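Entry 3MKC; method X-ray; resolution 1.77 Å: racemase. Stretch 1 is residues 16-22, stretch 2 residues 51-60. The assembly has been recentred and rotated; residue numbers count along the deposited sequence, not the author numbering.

Stretch 1 16-22: EFIPVNY
Stretch 2, residues 51-60: SPDAILAYAN

Stretch 1 continues a strand that begins earlier in the chain and packs against a helix that starts at Pro 52, the two running nearly antiparallel: their N-to-C directions differ by 169° and their axes approach to 8.2 Å. The register is given by two CA-CA pairs, Phe 17 with Leu 56 at 6.1 Å and Pro 19 with Pro 52 at 5.2 Å. No hydrogen bond crosses the contact; the packing is chiefly apolar and buries 338 Å² in all.

The strand's alternation sets the pattern. Glu 16 (phi/psi -116/131, chi1 t, chi2 t) points away. Phe 17 (-100/119) points toward the helix, with chi1 m at -85° and chi2 -106°. Ala 59 lies over one face of its ring, CB 3.6 Å from the centroid and 18° off the normal, a CH-pi contact that a side chain of one methyl fits closely. Phe 17 CD1 meets Ile 55 CG2 (chi1 m, chi2 m) at 3.7 Å. The backbone takes part too: Phe 17 O lies 3.3 Å from Leu 56 CD1. Ile 18 (-114/100, m, t) turns away.

Pro 19 (-61/132, C-gamma exo) points toward the helix again. Its CB sits 4.0 Å from CB of Pro 52, also C-gamma exo, so two rigid rings meet at the helix's first turn. Pro 19 CG reaches Leu 56 CD2 at 3.8 Å; with chi1 t and chi2 p, Leu 56 leaves its backbone sideways yet touches both Phe 17 and Pro 19 with its methyls. The rule is simple: alternate strand residues face the helix, and Leu 56, one turn on from Pro 52, touches both. Val 20 (-130/116, t) points away. Asn 21 (-122/129, chi1 m, chi2 -72°) leaves sideways, but OD1 comes within 3.9 Å of Pro 52 CG. Tyr 22 (-109/129, t) is out of reach.

Asp 53 to Tyr 58 keep phi/psi near -64/-42; Pro 52 has -47/-45, and at Ala 59 (-69/-14) psi relaxes. Ile 55 N donates a hydrogen bond to Ser 51 O at 2.9 Å, the first of the i to i+4 series.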

# COMPACT_ATOMS: atom_id res chain seq x y z
N GLU A 16 9.14 13.60 13.90
CA GLU A 16 8.06 13.40 14.85
C GLU A 16 7.04 12.36 14.40
O GLU A 16 6.56 12.39 13.27
CB GLU A 16 7.36 14.74 15.10
CG GLU A 16 6.05 14.66 15.87
CD GLU A 16 5.48 16.03 16.20
OE1 GLU A 16 5.52 16.93 15.33
OE2 GLU A 16 4.99 16.22 17.34
N PHE A 17 6.74 11.43 15.30
CA PHE A 17 5.75 10.40 15.02
C PHE A 17 4.47 10.87 15.70
O PHE A 17 4.43 11.05 16.91
CB PHE A 17 6.23 9.05 15.59
CG PHE A 17 7.15 8.30 14.66
CD1 PHE A 17 6.70 7.17 13.98
CD2 PHE A 17 8.46 8.74 14.43
CE1 PHE A 17 7.53 6.50 13.08
CE2 PHE A 17 9.30 8.07 13.54
CZ PHE A 17 8.83 6.94 12.86
N ILE A 18 3.43 11.07 14.90
CA ILE A 18 2.17 11.58 15.42
C ILE A 18 1.00 10.62 15.35
O ILE A 18 0.38 10.47 14.30
CB ILE A 18 1.79 12.87 14.67
CG1 ILE A 18 2.92 13.89 14.80
CG2 ILE A 18 0.47 13.43 15.21
CD1 ILE A 18 2.77 15.09 13.90
N PRO A 19 0.68 9.97 16.47
CA PRO A 19 -0.44 9.03 16.54
C PRO A 19 -1.76 9.74 16.22
O PRO A 19 -2.02 10.81 16.75
CB PRO A 19 -0.40 8.56 18.00
CG PRO A 19 1.05 8.64 18.33
CD PRO A 19 1.46 9.95 17.72
N VAL A 20 -2.57 9.15 15.35
CA VAL A 20 -3.85 9.74 15.00
C VAL A 20 -4.95 8.70 15.14
O VAL A 20 -4.96 7.69 14.43
CB VAL A 20 -3.85 10.30 13.56
CG1 VAL A 20 -5.21 10.91 13.24
CG2 VAL A 20 -2.75 11.34 13.40
N ASN A 21 -5.87 8.94 16.07
CA ASN A 21 -6.98 8.02 16.32
C ASN A 21 -8.32 8.72 16.15
O ASN A 21 -8.55 9.78 16.72
CB ASN A 21 -6.88 7.46 17.74
CG ASN A 21 -5.71 6.51 17.92
OD1 ASN A 21 -5.73 5.39 17.42
ND2 ASN A 21 -4.69 6.97 18.64
N TYR A 22 -9.20 8.11 15.36
CA TYR A 22 -10.53 8.66 15.13
C TYR A 22 -11.55 7.78 15.84
O TYR A 22 -11.55 6.56 15.66
CB TYR A 22 -10.85 8.71 13.64
CG TYR A 22 -12.20 9.34 13.35
CD1 TYR A 22 -12.33 10.73 13.29
CD2 TYR A 22 -13.34 8.56 13.21
CE1 TYR A 22 -13.58 11.32 13.08
CE2 TYR A 22 -14.59 9.13 13.01
CZ TYR A 22 -14.70 10.52 12.95
OH TYR A 22 -15.94 11.10 12.75
N SER A 51 -0.15 -0.51 15.46
CA SER A 51 -0.83 0.15 16.57
C SER A 51 -0.10 1.46 16.84
O SER A 51 1.09 1.47 17.15
CB SER A 51 -0.80 -0.74 17.81
OG SER A 51 -1.55 -1.92 17.61
N PRO A 52 -0.80 2.60 16.71
CA PRO A 52 -0.18 3.90 16.94
C PRO A 52 0.65 4.00 18.22
O PRO A 52 1.76 4.52 18.21
CB PRO A 52 -1.37 4.86 16.94
CG PRO A 52 -2.30 4.22 15.96
CD PRO A 52 -2.22 2.74 16.33
N ASP A 53 0.11 3.50 19.33
CA ASP A 53 0.83 3.56 20.60
C ASP A 53 2.10 2.72 20.62
O ASP A 53 3.08 3.09 21.26
CB ASP A 53 -0.11 3.17 21.76
CG ASP A 53 -0.84 1.87 21.52
OD1 ASP A 53 -1.05 1.51 20.34
OD2 ASP A 53 -1.24 1.22 22.51
N ALA A 54 2.08 1.59 19.92
CA ALA A 54 3.26 0.73 19.86
C ALA A 54 4.30 1.40 18.98
O ALA A 54 5.49 1.41 19.29
CB ALA A 54 2.89 -0.64 19.30
N ILE A 55 3.84 1.99 17.88
CA ILE A 55 4.75 2.68 16.97
C ILE A 55 5.41 3.88 17.65
O ILE A 55 6.62 4.08 17.54
CB ILE A 55 3.99 3.16 15.71
CG1 ILE A 55 3.51 1.94 14.92
CG2 ILE A 55 4.90 4.02 14.84
CD1 ILE A 55 4.61 1.05 14.42
N LEU A 56 4.61 4.68 18.35
CA LEU A 56 5.16 5.84 19.05
C LEU A 56 6.23 5.40 20.05
O LEU A 56 7.30 6.01 20.13
CB LEU A 56 4.05 6.60 19.79
CG LEU A 56 4.46 7.92 20.46
CD1 LEU A 56 4.80 8.94 19.39
CD2 LEU A 56 3.32 8.44 21.33
N ALA A 57 5.95 4.34 20.80
CA ALA A 57 6.91 3.85 21.79
C ALA A 57 8.20 3.41 21.11
O ALA A 57 9.30 3.72 21.56
CB ALA A 57 6.31 2.70 22.58
N TYR A 58 8.05 2.68 20.00
CA TYR A 58 9.22 2.20 19.27
C TYR A 58 10.06 3.37 18.78
O TYR A 58 11.29 3.33 18.83
CB TYR A 58 8.78 1.35 18.07
CG TYR A 58 9.94 0.85 17.26
CD1 TYR A 58 10.68 -0.25 17.68
CD2 TYR A 58 10.32 1.50 16.09
CE1 TYR A 58 11.79 -0.69 16.96
CE2 TYR A 58 11.43 1.07 15.36
CZ TYR A 58 12.16 -0.02 15.80
OH TYR A 58 13.28 -0.42 15.10
N ALA A 59 9.38 4.41 18.31
CA ALA A 59 10.05 5.59 17.78
C ALA A 59 10.75 6.40 18.86
O ALA A 59 11.57 7.26 18.55
CB ALA A 59 9.03 6.46 17.05
N ASN A 60 10.44 6.12 20.12
CA ASN A 60 11.05 6.86 21.22
C ASN A 60 11.97 6.04 22.13
O ASN A 60 12.29 6.47 23.24
CB ASN A 60 9.95 7.52 22.06
CG ASN A 60 9.39 8.77 21.40
OD1 ASN A 60 10.08 9.78 21.30
ND2 ASN A 60 8.15 8.70 20.93